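Local coordinates for protein putative thioesterase (PDB 3CJY) that probably hydrolyses acyl-CoA thioesters, as a putative thioesterase built of two hotdog-type domains, and binds a calcium ion, at residues 11-17 / 47-51; 29-33 / 138-143; 60-66 / 98-104; 117-122 / 241-247. One frame throughout, in Å; residues are numbered along the deposited sequence. Where two conformers were deposited one is given.

Contact 1: residues 11-17 / 47-51; sequences RQDDARY and VAAET. With CA (calcium ion), chain B.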
loop_
_atom_site.group_PDB
_atom_site.type_symbol
_atom_site.label_atom_id
_atom_site.label_comp_id
_atom_site.label_asym_id
_atom_site.label_seq_id
_atom_site.Cartn_x
_atom_site.Cartn_y
_atom_site.Cartn_z
ATOM N N ARG A 11 3.162 -0.003 28.207
ATOM C CA ARG A 11 4.536 -0.034 27.724
ATOM C C ARG A 11 5.432 -0.714 28.743
ATOM O O ARG A 11 5.445 -0.346 29.919
ATOM C CB ARG A 11 4.995 1.397 27.501
ATOM C CG ARG A 11 6.350 1.590 26.882
ATOM C CD ARG A 11 6.617 3.092 26.906
ATOM N NE ARG A 11 7.368 3.571 25.758
ATOM C CZ ARG A 11 8.693 3.608 25.681
ATOM N NH1 ARG A 11 9.430 3.181 26.693
ATOM N NH2 ARG A 11 9.270 4.068 24.577
ATOM N N GLN A 12 6.164 -1.728 28.310
ATOM C CA GLN A 12 7.076 -2.411 29.216
ATOM C C GLN A 12 8.404 -1.666 29.114
ATOM O O GLN A 12 9.111 -1.462 30.106
ATOM C CB GLN A 12 7.239 -3.880 28.859
ATOM C CG GLN A 12 5.973 -4.566 28.302
ATOM C CD GLN A 12 4.780 -4.556 29.228
ATOM O OE1 GLN A 12 4.554 -3.601 29.982
ATOM N NE2 GLN A 12 3.985 -5.615 29.156
ATOM N N ASP A 13 8.717 -1.239 27.900
ATOM C CA ASP A 13 9.927 -0.457 27.625
ATOM C C ASP A 13 9.889 0.161 26.245
ATOM O O ASP A 13 8.880 0.071 25.539
ATOM C CB ASP A 13 11.199 -1.311 27.769
ATOM C CG ASP A 13 11.080 -2.666 27.100
ATOM O OD1 ASP A 13 11.029 -2.722 25.848
ATOM O OD2 ASP A 13 11.060 -3.677 27.838
ATOM N N ASP A 14 10.982 0.822 25.873
ATOM C CA ASP A 14 11.083 1.329 24.508
ATOM C C ASP A 14 10.963 -0.093 23.902
ATOM O O ASP A 14 11.300 -1.080 24.559
ATOM C CB ASP A 14 12.476 1.955 24.258
ATOM C CG ASP A 14 12.459 3.173 23.314
ATOM O OD1 ASP A 14 11.780 4.198 23.604
ATOM O OD2 ASP A 14 13.232 3.168 22.324
ATOM N N ALA A 15 10.443 -0.260 22.715
ATOM C CA ALA A 15 10.430 -1.604 22.137
ATOM C C ALA A 15 9.345 -2.601 22.575
ATOM O O ALA A 15 8.944 -3.372 21.737
ATOM C CB ALA A 15 11.804 -2.269 22.257
ATOM N N ARG A 16 8.876 -2.644 23.825
ATOM C CA ARG A 16 7.857 -3.671 24.162
ATOM C C ARG A 16 6.611 -3.148 24.843
ATOM O O ARG A 16 6.673 -2.495 25.883
ATOM C CB ARG A 16 8.460 -4.802 24.969
ATOM C CG ARG A 16 9.548 -5.548 24.227
ATOM N N TYR A 17 5.474 -3.488 24.240
ATOM C CA TYR A 17 4.149 -3.045 24.695
ATOM C C TYR A 17 3.138 -4.180 24.716
ATOM O O TYR A 17 3.291 -5.167 24.038
ATOM C CB TYR A 17 3.606 -1.976 23.761
ATOM C CG TYR A 17 4.481 -0.772 23.557
ATOM C CD1 TYR A 17 5.613 -0.853 22.783
ATOM C CD2 TYR A 17 4.115 0.462 24.057
ATOM C CE1 TYR A 17 6.391 0.254 22.532
ATOM C CE2 TYR A 17 4.910 1.600 23.824
ATOM C CZ TYR A 17 6.036 1.481 23.056
ATOM O OH TYR A 17 6.836 2.561 22.818
ATOM N N VAL A 47 2.742 2.464 18.712
ATOM C CA VAL A 47 3.948 1.987 19.425
ATOM C C VAL A 47 5.228 2.431 18.695
ATOM O O VAL A 47 6.243 2.744 19.324
ATOM C CB VAL A 47 3.912 0.449 19.730
ATOM C CG1 VAL A 47 2.723 0.162 20.615
ATOM C CG2 VAL A 47 3.903 -0.453 18.463
ATOM N N ALA A 48 5.162 2.469 17.374
ATOM C CA ALA A 48 6.299 2.914 16.540
ATOM C C ALA A 48 6.570 4.393 16.808
ATOM O O ALA A 48 7.704 4.784 17.086
ATOM C CB ALA A 48 6.034 2.681 15.031
ATOM N N ALA A 49 5.529 5.210 16.767
ATOM C CA ALA A 49 5.697 6.659 16.995
ATOM C C ALA A 49 6.177 6.930 18.425
ATOM O O ALA A 49 7.039 7.784 18.674
ATOM C CB ALA A 49 4.399 7.389 16.708
ATOM N N GLU A 50 5.668 6.138 19.352
ATOM C CA GLU A 50 5.983 6.322 20.784
ATOM C C GLU A 50 7.437 5.902 21.044
ATOM O O GLU A 50 8.171 6.513 21.832
ATOM C CB GLU A 50 4.971 5.505 21.615
ATOM C CG GLU A 50 4.369 6.224 22.826
ATOM C CD GLU A 50 5.147 6.016 24.066
ATOM O OE1 GLU A 50 5.915 5.025 24.084
ATOM O OE2 GLU A 50 4.994 6.821 25.017
ATOM N N THR A 51 7.872 4.856 20.366
ATOM C CA THR A 51 9.245 4.370 20.532
ATOM C C THR A 51 10.220 5.289 19.827
ATOM O O THR A 51 11.234 5.644 20.390
ATOM C CB THR A 51 9.401 2.970 19.960
ATOM O OG1 THR A 51 8.590 2.085 20.725
ATOM C CG2 THR A 51 10.853 2.513 19.991
HETATM CA CA CA B . 12.825 5.657 22.097
HETATM O O HOH W 1 14.302 4.794 20.563
#

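Contact 2: residues 29-33 / 138-143; sequences PPGHA and AQDDNA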
loop_
_atom_site.group_PDB
_atom_site.type_symbol
_atom_site.label_atom_id
_atom_site.label_comp_id
_atom_site.label_asym_id
_atom_site.label_seq_id
_atom_site.Cartn_x
_atom_site.Cartn_y
_atom_site.Cartn_z
ATOM N N PRO A 29 -18.591 -11.457 12.582
ATOM C CA PRO A 29 -19.960 -11.913 12.536
ATOM C C PRO A 29 -20.235 -12.781 13.764
ATOM O O PRO A 29 -19.296 -13.253 14.427
ATOM C CB PRO A 29 -20.020 -12.760 11.277
ATOM C CG PRO A 29 -18.625 -13.260 11.062
ATOM C CD PRO A 29 -17.696 -12.262 11.742
ATOM N N PRO A 30 -21.508 -12.976 14.061
ATOM C CA PRO A 30 -21.905 -13.766 15.206
ATOM C C PRO A 30 -21.148 -15.063 15.253
ATOM O O PRO A 30 -21.040 -15.778 14.255
ATOM C CB PRO A 30 -23.382 -13.998 14.955
ATOM C CG PRO A 30 -23.815 -12.791 14.161
ATOM C CD PRO A 30 -22.659 -12.518 13.261
ATOM N N GLY A 31 -20.570 -15.322 16.407
ATOM C CA GLY A 31 -19.829 -16.525 16.652
ATOM C C GLY A 31 -18.361 -16.277 16.573
ATOM O O GLY A 31 -17.543 -17.139 16.891
ATOM N N HIS A 32 -18.035 -15.076 16.115
ATOM C CA HIS A 32 -16.663 -14.659 15.969
ATOM C C HIS A 32 -16.470 -13.253 16.521
ATOM O O HIS A 32 -17.321 -12.359 16.364
ATOM C CB HIS A 32 -16.252 -14.703 14.510
ATOM C CG HIS A 32 -16.589 -15.994 13.837
ATOM N ND1 HIS A 32 -17.884 -16.336 13.504
ATOM C CD2 HIS A 32 -15.815 -17.045 13.473
ATOM C CE1 HIS A 32 -17.894 -17.544 12.967
ATOM N NE2 HIS A 32 -16.652 -17.994 12.933
ATOM N N ALA A 33 -15.340 -13.091 17.174
ATOM C CA ALA A 33 -14.928 -11.818 17.741
ATOM C C ALA A 33 -13.416 -11.808 17.764
ATOM O O ALA A 33 -12.777 -12.587 18.507
ATOM C CB ALA A 33 -15.468 -11.660 19.104
ATOM N N ALA A 138 -23.848 -7.695 10.145
ATOM C CA ALA A 138 -24.173 -8.211 11.478
ATOM C C ALA A 138 -22.876 -8.548 12.203
ATOM O O ALA A 138 -21.948 -9.065 11.616
ATOM C CB ALA A 138 -25.054 -9.442 11.375
ATOM N N GLN A 139 -22.858 -8.230 13.492
ATOM C CA GLN A 139 -21.704 -8.438 14.355
ATOM C C GLN A 139 -22.087 -9.261 15.568
ATOM O O GLN A 139 -23.211 -9.198 16.058
ATOM C CB GLN A 139 -21.158 -7.092 14.818
ATOM C CG GLN A 139 -20.636 -6.182 13.655
ATOM C CD GLN A 139 -19.345 -6.678 13.089
ATOM O OE1 GLN A 139 -18.297 -6.524 13.694
ATOM N NE2 GLN A 139 -19.404 -7.291 11.900
ATOM N N ASP A 140 -21.122 -10.046 16.007
ATOM C CA ASP A 140 -21.250 -10.818 17.237
ATOM C C ASP A 140 -21.548 -9.796 18.335
ATOM O O ASP A 140 -21.016 -8.724 18.333
ATOM C CB ASP A 140 -19.953 -11.576 17.494
ATOM C CG ASP A 140 -20.020 -12.469 18.712
ATOM O OD1 ASP A 140 -19.787 -11.962 19.828
ATOM O OD2 ASP A 140 -20.305 -13.676 18.536
ATOM N N ASP A 141 -22.387 -10.137 19.295
ATOM C CA ASP A 141 -22.763 -9.177 20.348
ATOM C C ASP A 141 -21.620 -8.762 21.273
ATOM O O ASP A 141 -21.702 -7.745 21.971
ATOM C CB ASP A 141 -24.006 -9.648 21.087
ATOM C CG ASP A 141 -25.262 -9.466 20.228
ATOM O OD1 ASP A 141 -25.154 -8.849 19.121
ATOM O OD2 ASP A 141 -26.329 -9.949 20.643
ATOM N N ASN A 142 -20.532 -9.515 21.193
ATOM C CA ASN A 142 -19.316 -9.252 21.986
ATOM C C ASN A 142 -18.213 -8.560 21.157
ATOM O O ASN A 142 -17.112 -8.285 21.636
ATOM C CB ASN A 142 -18.829 -10.605 22.549
ATOM C CG ASN A 142 -19.952 -11.374 23.282
ATOM O OD1 ASN A 142 -20.323 -12.521 22.909
ATOM N ND2 ASN A 142 -20.527 -10.733 24.269
ATOM N N ALA A 143 -18.537 -8.293 19.885
ATOM C CA ALA A 143 -17.612 -7.617 18.940
ATOM C C ALA A 143 -18.241 -6.258 18.710
ATOM O O ALA A 143 -19.092 -6.102 17.852
ATOM C CB ALA A 143 -17.465 -8.416 17.636
#

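Contact 3: residues 60-66 / 98-104; sequences SLQFVSF and RLVFHSG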
loop_
_atom_site.group_PDB
_atom_site.type_symbol
_atom_site.label_atom_id
_atom_site.label_comp_id
_atom_site.label_asym_id
_atom_site.label_seq_id
_atom_site.Cartn_x
_atom_site.Cartn_y
_atom_site.Cartn_z
ATOM N N SER A 60 2.853 -0.392 6.583
ATOM C CA SER A 60 2.209 -1.558 5.983
ATOM C C SER A 60 2.264 -2.669 6.982
ATOM O O SER A 60 3.275 -2.843 7.659
ATOM C CB SER A 60 2.876 -1.997 4.672
ATOM O OG SER A 60 2.782 -0.963 3.683
ATOM N N LEU A 61 1.171 -3.418 7.078
ATOM C CA LEU A 61 1.090 -4.522 8.050
ATOM C C LEU A 61 0.484 -5.733 7.362
ATOM O O LEU A 61 -0.509 -5.593 6.641
ATOM C CB LEU A 61 0.247 -4.052 9.231
ATOM C CG LEU A 61 -0.068 -4.919 10.459
ATOM C CD1 LEU A 61 -0.419 -4.035 11.625
ATOM C CD2 LEU A 61 -1.210 -5.892 10.154
ATOM N N GLN A 62 1.121 -6.884 7.572
ATOM C CA GLN A 62 0.685 -8.171 7.006
ATOM C C GLN A 62 0.058 -8.987 8.096
ATOM O O GLN A 62 0.636 -9.118 9.162
ATOM C CB GLN A 62 1.879 -8.968 6.440
ATOM C CG GLN A 62 2.820 -8.119 5.628
ATOM C CD GLN A 62 2.153 -7.528 4.374
ATOM O OE1 GLN A 62 1.511 -8.264 3.601
ATOM N NE2 GLN A 62 2.324 -6.197 4.155
ATOM N N PHE A 63 -1.155 -9.483 7.866
ATOM C CA PHE A 63 -1.850 -10.297 8.867
ATOM C C PHE A 63 -1.489 -11.759 8.668
ATOM O O PHE A 63 -1.712 -12.320 7.584
ATOM C CB PHE A 63 -3.371 -10.142 8.787
ATOM C CG PHE A 63 -3.870 -8.746 9.088
ATOM C CD1 PHE A 63 -3.812 -8.253 10.388
ATOM C CD2 PHE A 63 -4.389 -7.954 8.094
ATOM C CE1 PHE A 63 -4.255 -6.989 10.686
ATOM C CE2 PHE A 63 -4.841 -6.686 8.381
ATOM C CZ PHE A 63 -4.772 -6.204 9.667
ATOM N N VAL A 64 -0.977 -12.371 9.724
ATOM C CA VAL A 64 -0.507 -13.742 9.696
ATOM C C VAL A 64 -1.521 -14.670 10.309
ATOM O O VAL A 64 -1.770 -15.758 9.806
ATOM C CB VAL A 64 0.844 -13.856 10.415
ATOM C CG1 VAL A 64 1.338 -15.327 10.441
ATOM C CG2 VAL A 64 1.902 -12.914 9.771
ATOM N N SER A 65 -2.118 -14.206 11.400
ATOM C CA SER A 65 -3.114 -14.977 12.148
ATOM C C SER A 65 -4.053 -14.060 12.917
ATOM O O SER A 65 -3.780 -12.874 13.100
ATOM C CB SER A 65 -2.428 -15.932 13.117
ATOM O OG SER A 65 -3.373 -16.713 13.821
ATOM N N PHE A 66 -5.139 -14.647 13.405
ATOM C CA PHE A 66 -6.183 -13.912 14.127
ATOM C C PHE A 66 -5.857 -13.725 15.592
ATOM O O PHE A 66 -5.199 -14.557 16.220
ATOM C CB PHE A 66 -7.569 -14.609 14.026
ATOM C CG PHE A 66 -8.296 -14.363 12.735
ATOM C CD1 PHE A 66 -9.021 -13.193 12.540
ATOM C CD2 PHE A 66 -8.301 -15.317 11.726
ATOM C CE1 PHE A 66 -9.716 -12.951 11.345
ATOM C CE2 PHE A 66 -8.992 -15.080 10.516
ATOM C CZ PHE A 66 -9.709 -13.893 10.339
ATOM N N ARG A 98 2.895 -16.490 19.501
ATOM C CA ARG A 98 2.472 -16.763 18.118
ATOM C C ARG A 98 2.397 -15.473 17.318
ATOM O O ARG A 98 1.789 -14.522 17.760
ATOM C CB ARG A 98 1.078 -17.429 18.085
ATOM C CG ARG A 98 0.547 -17.715 16.648
ATOM C CD ARG A 98 -0.882 -18.345 16.579
ATOM N NE ARG A 98 -2.006 -17.406 16.743
ATOM C CZ ARG A 98 -2.530 -17.077 17.919
ATOM N NH1 ARG A 98 -2.012 -17.587 19.032
ATOM N NH2 ARG A 98 -3.546 -16.234 17.995
ATOM N N LEU A 99 3.005 -15.456 16.139
ATOM C CA LEU A 99 2.945 -14.261 15.278
ATOM C C LEU A 99 1.560 -14.064 14.676
ATOM O O LEU A 99 1.015 -14.949 14.006
ATOM C CB LEU A 99 3.955 -14.360 14.139
ATOM C CG LEU A 99 4.217 -13.117 13.312
ATOM C CD1 LEU A 99 4.837 -11.999 14.172
ATOM C CD2 LEU A 99 5.111 -13.460 12.146
ATOM N N VAL A 100 1.002 -12.889 14.917
ATOM C CA VAL A 100 -0.316 -12.534 14.379
ATOM C C VAL A 100 -0.212 -11.458 13.288
ATOM O O VAL A 100 -1.034 -11.383 12.382
ATOM C CB VAL A 100 -1.337 -12.175 15.480
ATOM C CG1 VAL A 100 -1.596 -13.396 16.359
ATOM C CG2 VAL A 100 -0.904 -10.987 16.308
ATOM N N PHE A 101 0.843 -10.658 13.346
ATOM C CA PHE A 101 1.120 -9.658 12.305
ATOM C C PHE A 101 2.542 -9.130 12.396
ATOM O O PHE A 101 3.177 -9.247 13.410
ATOM C CB PHE A 101 0.081 -8.481 12.272
ATOM C CG PHE A 101 0.124 -7.554 13.466
ATOM C CD1 PHE A 101 1.144 -6.645 13.632
ATOM C CD2 PHE A 101 -0.893 -7.562 14.387
ATOM C CE1 PHE A 101 1.163 -5.805 14.728
ATOM C CE2 PHE A 101 -0.853 -6.747 15.497
ATOM C CZ PHE A 101 0.167 -5.865 15.646
ATOM N N HIS A 102 3.035 -8.620 11.270
ATOM C CA HIS A 102 4.313 -7.922 11.218
ATOM C C HIS A 102 4.128 -6.711 10.318
ATOM O O HIS A 102 3.308 -6.697 9.390
ATOM C CB HIS A 102 5.477 -8.806 10.789
ATOM C CG HIS A 102 5.403 -9.235 9.356
ATOM N ND1 HIS A 102 6.040 -8.538 8.340
ATOM C CD2 HIS A 102 4.790 -10.289 8.770
ATOM C CE1 HIS A 102 5.788 -9.141 7.187
ATOM N NE2 HIS A 102 5.041 -10.205 7.420
ATOM N N SER A 103 4.924 -5.683 10.566
ATOM C CA SER A 103 4.773 -4.420 9.851
ATOM C C SER A 103 6.061 -3.656 9.679
ATOM O O SER A 103 7.023 -3.843 10.402
ATOM C CB SER A 103 3.789 -3.530 10.591
ATOM O OG SER A 103 4.320 -3.241 11.845
ATOM N N GLY A 104 6.011 -2.772 8.703
ATOM C CA GLY A 104 7.092 -1.834 8.385
ATOM C C GLY A 104 6.500 -0.442 8.353
ATOM O O GLY A 104 5.479 -0.203 7.726
#

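Contact 4: residues 117-122 / 241-247; sequences QWALAP and WDQSGRL. With GOL (glycerol), chain F.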
loop_
_atom_site.group_PDB
_atom_site.type_symbol
_atom_site.label_atom_id
_atom_site.label_comp_id
_atom_site.label_asym_id
_atom_site.label_seq_id
_atom_site.Cartn_x
_atom_site.Cartn_y
_atom_site.Cartn_z
ATOM N N GLN A 117 -1.845 19.890 -1.752
ATOM C CA GLN A 117 -2.876 18.913 -2.103
ATOM C C GLN A 117 -3.348 19.145 -3.542
ATOM O O GLN A 117 -3.888 20.206 -3.888
ATOM C CB GLN A 117 -4.050 18.987 -1.139
ATOM C CG GLN A 117 -5.150 18.006 -1.417
ATOM C CD GLN A 117 -6.274 18.076 -0.417
ATOM O OE1 GLN A 117 -6.035 18.133 0.790
ATOM N NE2 GLN A 117 -7.507 18.088 -0.906
ATOM N N TRP A 118 -3.173 18.099 -4.348
ATOM C CA TRP A 118 -3.602 18.107 -5.779
ATOM C C TRP A 118 -4.983 17.462 -5.956
ATOM O O TRP A 118 -5.767 17.854 -6.836
ATOM C CB TRP A 118 -2.574 17.327 -6.624
ATOM C CG TRP A 118 -1.252 17.989 -6.733
ATOM C CD1 TRP A 118 -0.859 18.861 -7.698
ATOM C CD2 TRP A 118 -0.133 17.863 -5.832
ATOM N NE1 TRP A 118 0.437 19.263 -7.487
ATOM C CE2 TRP A 118 0.918 18.634 -6.372
ATOM C CE3 TRP A 118 0.102 17.112 -4.668
ATOM C CZ2 TRP A 118 2.150 18.736 -5.752
ATOM C CZ3 TRP A 118 1.329 17.211 -4.055
ATOM C CH2 TRP A 118 2.348 17.989 -4.622
ATOM N N ALA A 119 -5.289 16.518 -5.072
ATOM C CA ALA A 119 -6.559 15.769 -5.131
ATOM C C ALA A 119 -7.678 16.628 -4.622
ATOM O O ALA A 119 -7.516 17.421 -3.675
ATOM C CB ALA A 119 -6.481 14.501 -4.303
ATOM N N LEU A 120 -8.819 16.489 -5.288
ATOM C CA LEU A 120 -10.049 17.138 -4.905
ATOM C C LEU A 120 -11.066 16.123 -4.379
ATOM O O LEU A 120 -11.327 15.070 -5.000
ATOM C CB LEU A 120 -10.630 17.873 -6.115
ATOM C CG LEU A 120 -11.887 18.723 -6.011
ATOM C CD1 LEU A 120 -11.691 19.952 -5.105
ATOM C CD2 LEU A 120 -12.334 19.167 -7.433
ATOM N N ALA A 121 -11.671 16.478 -3.245
ATOM C CA ALA A 121 -12.677 15.649 -2.591
ATOM C C ALA A 121 -13.926 15.445 -3.473
ATOM O O ALA A 121 -14.333 16.369 -4.215
ATOM C CB ALA A 121 -13.088 16.253 -1.236
ATOM N N PRO A 122 -14.535 14.249 -3.417
ATOM C CA PRO A 122 -15.752 14.076 -4.214
ATOM C C PRO A 122 -16.878 14.968 -3.666
ATOM O O PRO A 122 -16.916 15.248 -2.468
ATOM C CB PRO A 122 -16.091 12.597 -4.031
ATOM C CG PRO A 122 -15.438 12.207 -2.711
ATOM C CD PRO A 122 -14.192 13.042 -2.640
ATOM N N TRP A 241 -10.771 11.818 4.110
ATOM C CA TRP A 241 -10.844 13.253 4.118
ATOM C C TRP A 241 -11.481 13.786 5.386
ATOM O O TRP A 241 -12.308 13.105 6.036
ATOM C CB TRP A 241 -11.707 13.761 2.948
ATOM C CG TRP A 241 -11.528 13.103 1.627
ATOM C CD1 TRP A 241 -12.129 11.940 1.200
ATOM C CD2 TRP A 241 -10.792 13.617 0.493
ATOM N NE1 TRP A 241 -11.769 11.679 -0.097
ATOM C CE2 TRP A 241 -10.947 12.690 -0.551
ATOM C CE3 TRP A 241 -9.960 14.743 0.287
ATOM C CZ2 TRP A 241 -10.342 12.862 -1.797
ATOM C CZ3 TRP A 241 -9.369 14.905 -0.979
ATOM C CH2 TRP A 241 -9.546 13.961 -1.980
ATOM N N ASP A 242 -11.182 15.049 5.728
ATOM C CA ASP A 242 -11.956 15.703 6.789
ATOM C C ASP A 242 -13.277 16.208 6.232
ATOM O O ASP A 242 -13.639 15.926 5.085
ATOM C CB ASP A 242 -11.206 16.795 7.557
ATOM C CG ASP A 242 -10.915 18.031 6.754
ATOM O OD1 ASP A 242 -11.351 18.127 5.591
ATOM O OD2 ASP A 242 -10.243 18.915 7.345
ATOM N N GLN A 243 -14.003 16.993 7.007
ATOM C CA GLN A 243 -15.324 17.436 6.537
ATOM C C GLN A 243 -15.263 18.601 5.532
ATOM O O GLN A 243 -16.235 18.956 4.880
ATOM C CB GLN A 243 -16.215 17.811 7.747
ATOM C CG GLN A 243 -17.669 18.087 7.388
ATOM C CD GLN A 243 -18.533 18.470 8.585
ATOM O OE1 GLN A 243 -18.201 18.171 9.720
ATOM N NE2 GLN A 243 -19.650 19.157 8.323
ATOM N N SER A 244 -14.073 19.151 5.382
ATOM C CA SER A 244 -13.837 20.326 4.567
ATOM C C SER A 244 -13.041 20.105 3.308
ATOM O O SER A 244 -12.572 21.074 2.714
ATOM C CB SER A 244 -13.109 21.383 5.411
ATOM O OG SER A 244 -13.869 21.663 6.565
ATOM N N GLY A 245 -12.836 18.853 2.941
ATOM C CA GLY A 245 -12.152 18.533 1.718
ATOM C C GLY A 245 -10.654 18.380 1.802
ATOM O O GLY A 245 -9.997 18.245 0.756
ATOM N N ARG A 246 -10.108 18.326 3.021
ATOM C CA ARG A 246 -8.648 18.130 3.174
ATOM C C ARG A 246 -8.377 16.666 3.263
ATOM O O ARG A 246 -9.067 15.932 3.989
ATOM C CB ARG A 246 -8.114 18.861 4.384
ATOM C CG ARG A 246 -6.589 18.645 4.585
ATOM C CD ARG A 246 -5.946 19.593 5.627
ATOM N NE ARG A 246 -6.523 19.492 6.952
ATOM C CZ ARG A 246 -6.037 18.765 7.955
ATOM N NH1 ARG A 246 -4.961 18.034 7.786
ATOM N NH2 ARG A 246 -6.673 18.745 9.128
ATOM N N LEU A 247 -7.385 16.228 2.480
ATOM C CA LEU A 247 -6.977 14.843 2.455
ATOM C C LEU A 247 -6.037 14.571 3.646
ATOM O O LEU A 247 -5.019 15.245 3.825
ATOM C CB LEU A 247 -6.324 14.514 1.119
ATOM C CG LEU A 247 -5.936 13.065 0.834
ATOM C CD1 LEU A 247 -5.799 12.851 -0.702
ATOM C CD2 LEU A 247 -4.713 12.598 1.554
HETATM C C1 GOL F . -16.920 16.331 0.302
HETATM O O1 GOL F . -17.439 17.396 -0.464
HETATM C C2 GOL F . -16.172 16.881 1.493
HETATM O O2 GOL F . -15.682 18.169 1.156
HETATM C C3 GOL F . -15.023 15.925 1.838
HETATM O O3 GOL F . -14.244 16.480 2.850
HETATM O O HOH W 2 -3.745 17.111 1.998
HETATM O O HOH W 3 -10.874 18.759 -1.717
#

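Contact 1: residues 11-17 / 47-51
Glu50 OE1 takes two bonds from residues 11-17. Arg11 NE gives Glu50 OE1 one at 2.7 Å, on the syn lone pair, in a salt bridge. Tyr17 OH gives Glu50 OE1 the other at 2.9 Å, on the anti lone pair. The contact sets a beta hairpin, with a classic bulge where Gln12 and Asp13 face Arg16, against the end of helix 37-52, the long helix of the N-terminal hotdog domain. The Arg11 chain leaves with CG anti to the backbone N (chi1 -175°), and a bend at chi3 turns the guanidinium edge toward two carboxylates. Arg11 NH2 meets Asp14 OD1 at 2.7 Å, nearly in the guanidinium plane. Arg11, Asp14 and Glu50 thus form one salt-bridge network, in which the arginine probably offsets the two negative charges. The Tyr17 ring lies with one face on Val47, whose CG1 is 3.7 Å from the ring centroid in a CH-pi contact. The ring and the Glu50 carboxylate stand almost perpendicular, 89° apart. With an alanine at this position Glu50 OE1 would probably keep the arginine alone, and Val47 CG1 would lose the ring it lies against. Val77 of strand 72-79 touches Tyr17, Val47 and Thr51. A calcium ion joins the two segments: both carboxylate oxygens of Asp14 bind it, and Thr51 O completes the link at 2.3 Å from the metal.

Contact 2: residues 29-33 / 138-143
Two beta turns meet at the surface, one from each hotdog domain of the chain. Pro29 to His32 make a type II turn in the loop between strands 26-27 and 34-35. Asp140 to Ala143 make a type I turn in the loop before strand 149-153. Asp140 ties them together. Its CG stands anti to the backbone N (chi1 -177°), which carries the carboxylate over to the first turn. There Asp140 OD2 accepts the backbone N-H of Gly31, 2.7 Å from Gly31 N, through the anti lone pair and with an angle of 162° at the hydrogen. The other oxygen, Asp140 OD1, turns back to its own chain and takes Asn142 N at 2.9 Å, closing an Asx turn. His32 O lies against Asp140 CB. Further along, the methyls of Ala33 and Ala143 touch, CB to CB, at 4.1 Å. At the other end Pro30 CD rests beside Ala138 CB, and the CA-H of Pro29 points at Ala138 O, 3.6 Å from CA. Gly31 has backbone angles that would jam a side chain against the preceding carbonyl. Gly28 adds a link next door, giving its N-H to Gln139 OE1. With one oxygen on each turn, the Asp140 carboxylate is held through both oxygens and its rotation is probably restricted. Its negative charge is met here by two neutral backbone amides.

Contact 3: residues 60-66 / 98-104
The Phe101 ring carries Leu61 CD1 over one face, 4.0 Å from the ring centroid. CD2 of the same leucine lies over a face of the Phe63 ring, toward its rim, and also touches Phe101 CB. Phe101 reaches this place with CG between the backbone N and the carbonyl carbon (chi1 68°). On the other side of the strands, the His102 ring has Val64 CG2 at its edge, while Gln62 CG approaches it obliquely, 3.5 Å from CE1. The guanidinium of Arg98 works through its edge. Arg98 NE bonds to Ser65 OG at 3.3 Å, and Arg98 NH2 bonds to Phe66 O at 2.9 Å, both acceptors near its plane. A leucine in place of Arg98 would probably leave Ser65 OG and Phe66 O without these donors and free the chain after strand 56-63 to shift. The segments are antiparallel neighbours in the N-terminal hotdog sheet. Ser60 with Gly104 and Gln62 with His102 are hydrogen-bonded pairs; Leu61 with Ser103 and Phe63 with Phe101 are non-hydrogen-bonded pairs. Helix 37-52 packs on the face of Leu61, Phe63 and Phe101. On the opposite face, Gln62 OE1 bonds to Gln58 of the second subunit. A classic bulge forms where Val100 and Phe101 both face Gly93. Val100 O accepts two amides from one face of its plane, Val64 N at 2.8 Å and Ser65 N at 3.2 Å.

Contact 4: residues 117-122 / 241-247
Gln117 and Trp241 carry this contact. The Gln117 side chain runs out extended, with CG anti to the backbone N (chi1 -179°), and its amide grips the other segment at both atoms. Gln117 NE2 gives a nearly straight bond to Gly245 O at 3.0 Å, in the plane of both groups. Gln117 OE1 accepts Leu247 N at 2.9 Å, from above its carbonyl plane. Gln117 NE2 also bonds to Ala119 O at 2.8 Å, which fixes the rotation of the amide. The CA-H of Ala121 sits over the six-membered ring of Trp241 in a CH-pi contact, 3.6 Å from CA to the centroid, and Ala119 CB comes near CH2. Pro122 CD comes in obliquely beside it, 3.8 Å from Trp241 NE1. Leu247 CG is on the opposite face and Gln117 NE2 at the edge. A water joins Ala121 N to Gly245 O, at 2.7 Å from the latter. Further out, Ser244 N closes an Asx turn on Asp242 OD1; Arg246 N reaches that oxygen from the opposite face of the carboxylate plane. A glycerol, probably from the crystallisation liquor, lies by Ala121 and Asp242. Asp223 holds Trp241 NE1 from strand 220-230. The type I turn 242-245 links strands 233-241 and 247-256 of the C-terminal hotdog domain. Residues 117-122 lie against this turn, and Gln117 pairs antiparallel with a strand of the second subunit, extending the sheet into the partner chain.

In the fold
Contacts 1 and 3 belong to the N-terminal hotdog domain, their centres about 17 Å apart. Helix 37-52 of contact 1 is followed in the chain by strand 56-63 of contact 3, and the two contacts share a sheet. Contact 4 sets residues 117-122 on a turn of the C-terminal domain, its centre about 31 Å from that of contact 3 and across the chain's centre. Contact 2 joins loops of the two domains, and contact 3 is nested in the long loop it closes. Along the chain, contact 2 alternates with contacts 1 and 4. Strand 56-63 also pairs with strand 203-211, which joins the domains. Contacts 3 and 4 both touch the second subunit, while the calcium site of contact 1 stands apart.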